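Local coordinates for protein Dhd127_b (Synthetic construct, PDB 6DLM) that pairs, as one half of a computationally designed coiled-coil heterodimer, with its partner chain Dhd127_a to form a bundle of helices, at residues E16-L21 against R61-R66; E23-T28 against E55-I60. All blocks are in the same frame, centred on the assembly; numbering follows the deposited sequence.

Contact 1 (E16-L21 against R61-R66); sequences EHLLRL and RRQSDR
Gln63 reaches across to His17, Leu18 and Leu21, and its amide makes the polar side of this contact. Its OE1 lies in the plane of the His17 ring, at the edge, 3.4 Å from CD2. Ring and amide planes are 21° apart, and because OE1 comes in at the ring edge the two groups meet side by side, not face to face. A water joins them. It accepts from Gln63 NE2 at 3.0 Å and is hydrogen-bonded to His17 NE2 at 2.7 Å. Gln63 NE2 also hydrogen-bonds to Glu59 OE1, one turn earlier, so water and carboxylate together help to fix the rotation of the amide.

The apolar side rests on Leu18. Its CG is anti to the backbone N (chi1 -180°), and its two methyls part, CD1 to Gln63 and CD2 to Ser64. CD1 meets Gln63 CB at 3.9 Å. CD2 sits on the backbone of Ser64, 3.7 Å from CA. Leu21 CD2 touches Gln63 NE2 at 4.0 Å, the two side chains crossing at about a right angle.

Ser64 also packs on Val19 of the Dhd127_a chain. The axes of the two segments approach to 10.4 Å and run at 156°, the arrangement of an antiparallel helical hairpin in a designed coiled-coil bundle.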
loop_
_atom_site.group_PDB
_atom_site.type_symbol
_atom_site.label_atom_id
_atom_site.label_comp_id
_atom_site.label_asym_id
_atom_site.label_seq_id
_atom_site.Cartn_x
_atom_site.Cartn_y
_atom_site.Cartn_z
ATOM N N GLU B 16 4.280 0.632 11.712
ATOM C CA GLU B 16 3.178 -0.300 11.956
ATOM C C GLU B 16 1.821 0.396 11.793
ATOM O O GLU B 16 0.910 -0.171 11.223
ATOM C CB GLU B 16 3.292 -0.935 13.331
ATOM C CG GLU B 16 4.632 -1.597 13.578
ATOM C CD GLU B 16 4.654 -3.054 13.191
ATOM O OE1 GLU B 16 5.443 -3.807 13.788
ATOM O OE2 GLU B 16 3.869 -3.449 12.306
ATOM N N HIS B 17 1.718 1.622 12.277
ATOM C CA HIS B 17 0.494 2.377 12.091
ATOM C C HIS B 17 0.248 2.582 10.589
ATOM O O HIS B 17 -0.868 2.410 10.126
ATOM C CB HIS B 17 0.602 3.728 12.777
ATOM C CG HIS B 17 -0.606 4.590 12.609
ATOM N ND1 HIS B 17 -1.716 4.479 13.414
ATOM C CD2 HIS B 17 -0.871 5.591 11.739
ATOM C CE1 HIS B 17 -2.618 5.368 13.040
ATOM N NE2 HIS B 17 -2.132 6.051 12.023
ATOM N N LEU B 18 1.301 2.914 9.856
ATOM C CA LEU B 18 1.190 3.092 8.413
ATOM C C LEU B 18 0.765 1.792 7.725
ATOM O O LEU B 18 -0.085 1.821 6.854
ATOM C CB LEU B 18 2.508 3.600 7.836
ATOM C CG LEU B 18 2.576 3.845 6.329
ATOM C CD1 LEU B 18 1.480 4.775 5.864
ATOM C CD2 LEU B 18 3.929 4.411 5.943
ATOM N N LEU B 19 1.333 0.666 8.145
ATOM C CA LEU B 19 0.954 -0.620 7.572
ATOM C C LEU B 19 -0.542 -0.912 7.817
ATOM O O LEU B 19 -1.205 -1.441 6.952
ATOM C CB LEU B 19 1.815 -1.751 8.128
ATOM C CG LEU B 19 3.265 -1.786 7.643
ATOM C CD1 LEU B 19 3.942 -3.045 8.157
ATOM C CD2 LEU B 19 3.344 -1.721 6.127
ATOM N N ARG B 20 -1.056 -0.558 8.983
ATOM C CA ARG B 20 -2.474 -0.769 9.241
ATOM C C ARG B 20 -3.330 0.050 8.259
ATOM O O ARG B 20 -4.308 -0.461 7.741
ATOM C CB ARG B 20 -2.823 -0.453 10.691
ATOM C CG ARG B 20 -2.383 -1.550 11.642
ATOM C CD ARG B 20 -2.917 -1.370 13.050
ATOM N NE ARG B 20 -2.288 -0.262 13.743
ATOM C CZ ARG B 20 -1.131 -0.345 14.384
ATOM N NH1 ARG B 20 -0.471 -1.488 14.411
ATOM N NH2 ARG B 20 -0.632 0.716 14.991
ATOM N N LEU B 21 -2.961 1.299 8.008
ATOM C CA LEU B 21 -3.680 2.101 7.018
ATOM C C LEU B 21 -3.552 1.485 5.609
ATOM O O LEU B 21 -4.515 1.442 4.869
ATOM C CB LEU B 21 -3.186 3.541 7.018
ATOM C CG LEU B 21 -4.038 4.555 6.258
ATOM C CD1 LEU B 21 -5.477 4.568 6.744
ATOM C CD2 LEU B 21 -3.432 5.935 6.391
ATOM N N ARG B 61 0.435 8.410 1.521
ATOM C CA ARG B 61 1.574 9.100 0.944
ATOM C C ARG B 61 2.139 10.140 1.920
ATOM O O ARG B 61 3.336 10.207 2.111
ATOM C CB ARG B 61 1.190 9.735 -0.392
ATOM C CG ARG B 61 2.034 10.921 -0.817
ATOM C CD ARG B 61 3.438 10.539 -1.232
ATOM N NE ARG B 61 3.479 9.699 -2.422
ATOM C CZ ARG B 61 4.600 9.243 -2.967
ATOM N NH1 ARG B 61 5.764 9.547 -2.424
ATOM N NH2 ARG B 61 4.559 8.478 -4.038
ATOM N N ARG B 62 1.285 10.923 2.559
ATOM C CA ARG B 62 1.800 11.901 3.507
ATOM C C ARG B 62 2.548 11.233 4.670
ATOM O O ARG B 62 3.631 11.666 5.021
ATOM C CB ARG B 62 0.671 12.766 4.068
ATOM C CG ARG B 62 1.144 13.783 5.089
ATOM C CD ARG B 62 -0.010 14.527 5.731
ATOM N NE ARG B 62 -0.693 13.717 6.727
ATOM C CZ ARG B 62 -0.231 13.528 7.951
ATOM N NH1 ARG B 62 0.907 14.086 8.315
ATOM N NH2 ARG B 62 -0.896 12.772 8.804
ATOM N N GLN B 63 1.977 10.190 5.264
ATOM C CA GLN B 63 2.656 9.500 6.363
ATOM C C GLN B 63 3.967 8.835 5.941
ATOM O O GLN B 63 4.959 8.941 6.636
ATOM C CB GLN B 63 1.752 8.446 6.992
ATOM C CG GLN B 63 0.607 9.045 7.775
ATOM C CD GLN B 63 -0.190 8.018 8.549
ATOM O OE1 GLN B 63 0.290 6.932 8.845
ATOM N NE2 GLN B 63 -1.422 8.364 8.874
ATOM N N SER B 64 3.949 8.161 4.800
ATOM C CA SER B 64 5.142 7.506 4.296
ATOM C C SER B 64 6.265 8.515 4.030
ATOM O O SER B 64 7.389 8.289 4.430
ATOM C CB SER B 64 4.818 6.767 3.006
ATOM O OG SER B 64 5.974 6.226 2.420
ATOM N N ASP B 65 5.935 9.638 3.414
ATOM C CA ASP B 65 6.939 10.656 3.143
ATOM C C ASP B 65 7.573 11.128 4.458
ATOM O O ASP B 65 8.780 11.284 4.536
ATOM C CB ASP B 65 6.300 11.860 2.455
ATOM C CG ASP B 65 6.033 11.632 0.977
ATOM O OD1 ASP B 65 6.407 10.576 0.451
ATOM O OD2 ASP B 65 5.458 12.531 0.341
ATOM N N ARG B 66 6.751 11.326 5.478
ATOM C CA ARG B 66 7.254 11.746 6.777
ATOM C C ARG B 66 8.152 10.682 7.414
ATOM O O ARG B 66 9.207 10.991 7.933
ATOM C CB ARG B 66 6.088 12.068 7.698
ATOM C CG ARG B 66 6.491 12.406 9.116
ATOM C CD ARG B 66 5.918 11.395 10.089
ATOM N NE ARG B 66 4.484 11.560 10.275
ATOM C CZ ARG B 66 3.623 10.557 10.400
ATOM N NH1 ARG B 66 3.996 9.309 10.173
ATOM N NH2 ARG B 66 2.375 10.810 10.740
HETATM O O HOH W 1 -3.772 6.988 10.140
#

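Contact 2 (E23-T28 against E55-I60); sequences EELLET and EIADEI
Glu24 O is gripped by two donors of Thr28, whose side chain also meets Ile56 across the contact. The backbone Thr28 N makes the ordinary helical bond. The hydroxyl OG1 donates a second one at 2.9 Å, and the two donors reach the oxygen from opposite faces of the carbonyl plane. OG1 stands beside the backbone N (chi1 -58°), which turns it back toward the preceding turn. The same OG1 lies 4.2 Å from Ile56 CD1, a loose packing contact.

The extended chain of Glu24 crosses Ile56 at about a right angle. CG packs on Ile56 CD1 at 4.0 Å, and OE2 lies 3.8 Å from the same methyl. The methyl thus meets both the aliphatic part and the carboxylate of an exposed glutamate.

Leu25 carries the apolar packing. Its CB meets Ile56 CG2 at 3.9 Å, and its CD2 meets Ile60 CD1 at 3.7 Å. CD2 also faces Ala57 CB at 4.3 Å. Leu25 therefore touches residues of two successive turns.

The segments belong to helix 7-37 and helix 44-75, whose local axes are 9.9 Å apart and nearly antiparallel. Leu25 also packs on Ser53, and Thr28 on Leu49 and Ser53. On the side of the partner chain, Leu25 meets Leu22 of Dhd127_a and Ile60 meets Val19 of Dhd127_a.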
loop_
_atom_site.group_PDB
_atom_site.type_symbol
_atom_site.label_atom_id
_atom_site.label_comp_id
_atom_site.label_asym_id
_atom_site.label_seq_id
_atom_site.Cartn_x
_atom_site.Cartn_y
_atom_site.Cartn_z
ATOM N N GLU B 23 -3.072 -1.699 4.890
ATOM C CA GLU B 23 -3.930 -2.881 4.859
ATOM C C GLU B 23 -5.415 -2.469 4.716
ATOM O O GLU B 23 -6.165 -3.139 4.033
ATOM C CB GLU B 23 -3.651 -3.801 6.038
ATOM C CG GLU B 23 -2.196 -4.257 6.023
ATOM C CD GLU B 23 -1.988 -5.656 6.560
ATOM O OE1 GLU B 23 -1.218 -6.419 5.946
ATOM O OE2 GLU B 23 -2.594 -5.995 7.593
ATOM N N GLU B 24 -5.803 -1.365 5.333
ATOM C CA GLU B 24 -7.160 -0.866 5.164
ATOM C C GLU B 24 -7.394 -0.527 3.680
ATOM O O GLU B 24 -8.446 -0.829 3.144
ATOM C CB GLU B 24 -7.401 0.374 6.018
ATOM C CG GLU B 24 -8.780 0.978 5.827
ATOM C CD GLU B 24 -9.110 2.054 6.854
ATOM O OE1 GLU B 24 -8.446 2.104 7.904
ATOM O OE2 GLU B 24 -10.042 2.845 6.615
ATOM N N LEU B 25 -6.418 0.105 3.045
ATOM C CA LEU B 25 -6.544 0.402 1.626
ATOM C C LEU B 25 -6.620 -0.888 0.794
ATOM O O LEU B 25 -7.429 -0.983 -0.112
ATOM C CB LEU B 25 -5.386 1.264 1.139
ATOM C CG LEU B 25 -5.394 1.497 -0.366
ATOM C CD1 LEU B 25 -6.732 2.055 -0.796
ATOM C CD2 LEU B 25 -4.263 2.419 -0.779
ATOM N N LEU B 26 -5.785 -1.865 1.110
ATOM C CA LEU B 26 -5.826 -3.125 0.386
ATOM C C LEU B 26 -7.192 -3.814 0.570
ATOM O O LEU B 26 -7.730 -4.337 -0.378
ATOM C CB LEU B 26 -4.688 -4.048 0.822
ATOM C CG LEU B 26 -3.305 -3.579 0.354
ATOM C CD1 LEU B 26 -2.182 -4.431 0.923
ATOM C CD2 LEU B 26 -3.250 -3.591 -1.159
ATOM N N GLU B 27 -7.737 -3.801 1.777
ATOM C CA GLU B 27 -9.054 -4.398 2.000
ATOM C C GLU B 27 -10.149 -3.682 1.187
ATOM O O GLU B 27 -11.029 -4.325 0.638
ATOM C CB GLU B 27 -9.415 -4.402 3.483
ATOM C CG GLU B 27 -10.620 -5.266 3.806
ATOM C CD GLU B 27 -10.820 -5.480 5.295
ATOM O OE1 GLU B 27 -11.285 -4.549 5.979
ATOM O OE2 GLU B 27 -10.530 -6.591 5.778
ATOM N N THR B 28 -10.079 -2.363 1.132
ATOM C CA THR B 28 -11.016 -1.595 0.337
ATOM C C THR B 28 -10.878 -1.966 -1.151
ATOM O O THR B 28 -11.859 -2.185 -1.822
ATOM C CB THR B 28 -10.725 -0.099 0.495
ATOM O OG1 THR B 28 -10.817 0.256 1.875
ATOM C CG2 THR B 28 -11.685 0.710 -0.314
ATOM N N GLU B 55 -8.834 8.908 -0.774
ATOM C CA GLU B 55 -8.584 9.572 0.504
ATOM C C GLU B 55 -7.525 8.850 1.327
ATOM O O GLU B 55 -6.622 9.468 1.861
ATOM C CB GLU B 55 -9.842 9.566 1.375
ATOM C CG GLU B 55 -10.948 10.521 0.991
ATOM C CD GLU B 55 -12.095 10.470 1.989
ATOM O OE1 GLU B 55 -12.331 9.394 2.581
ATOM O OE2 GLU B 55 -12.756 11.506 2.189
ATOM N N ILE B 56 -7.673 7.542 1.452
ATOM C CA ILE B 56 -6.706 6.768 2.208
ATOM C C ILE B 56 -5.308 6.833 1.574
ATOM O O ILE B 56 -4.338 7.060 2.270
ATOM C CB ILE B 56 -7.151 5.307 2.344
ATOM C CG1 ILE B 56 -8.539 5.239 2.975
ATOM C CG2 ILE B 56 -6.152 4.532 3.177
ATOM C CD1 ILE B 56 -9.082 3.835 3.086
ATOM N N ALA B 57 -5.227 6.706 0.259
ATOM C CA ALA B 57 -3.934 6.785 -0.426
ATOM C C ALA B 57 -3.234 8.132 -0.198
ATOM O O ALA B 57 -2.025 8.174 -0.063
ATOM C CB ALA B 57 -4.096 6.545 -1.914
ATOM N N ASP B 58 -3.997 9.212 -0.173
ATOM C CA ASP B 58 -3.400 10.511 0.070
ATOM C C ASP B 58 -2.743 10.572 1.459
ATOM O O ASP B 58 -1.640 11.058 1.597
ATOM C CB ASP B 58 -4.461 11.590 -0.041
ATOM C CG ASP B 58 -3.913 12.959 0.235
ATOM O OD1 ASP B 58 -3.725 13.719 -0.725
ATOM O OD2 ASP B 58 -3.651 13.263 1.414
ATOM N N GLU B 59 -3.451 10.099 2.469
ATOM C CA GLU B 59 -2.915 10.030 3.822
ATOM C C GLU B 59 -1.708 9.063 3.904
ATOM O O GLU B 59 -0.750 9.338 4.597
ATOM C CB GLU B 59 -4.010 9.619 4.802
ATOM C CG GLU B 59 -3.566 9.527 6.249
ATOM C CD GLU B 59 -3.109 10.853 6.829
ATOM O OE1 GLU B 59 -2.588 10.841 7.955
ATOM O OE2 GLU B 59 -3.259 11.894 6.161
ATOM N N ILE B 60 -1.778 7.946 3.201
ATOM C CA ILE B 60 -0.661 7.014 3.197
ATOM C C ILE B 60 0.585 7.682 2.615
ATOM O O ILE B 60 1.656 7.536 3.166
ATOM C CB ILE B 60 -0.974 5.752 2.379
ATOM C CG1 ILE B 60 -1.927 4.843 3.149
ATOM C CG2 ILE B 60 0.304 5.015 2.041
ATOM C CD1 ILE B 60 -2.667 3.866 2.274
#

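How the contacts relate
Both contacts join helix 7-37 to helix 44-75, at neighbouring levels of one antiparallel hairpin, with centres about 10 Å apart. Contact 2 lies closer to the connecting loop. Leu21 of contact 1 links them, packing on Ile56, Glu59 and Ile60 of contact 2. Leu18 CD1 makes a second join, packing on Ile60 O. Contact 1 is the more buried, yet it holds a polar amide, with a water bridging it to an exposed histidine. Contact 2 is partly buried, and its cross-helix packing is mainly aliphatic, with a glutamate at its exposed side. Each contact packs against the Dhd127_a chain on one side, consistent with a shared heterodimer core.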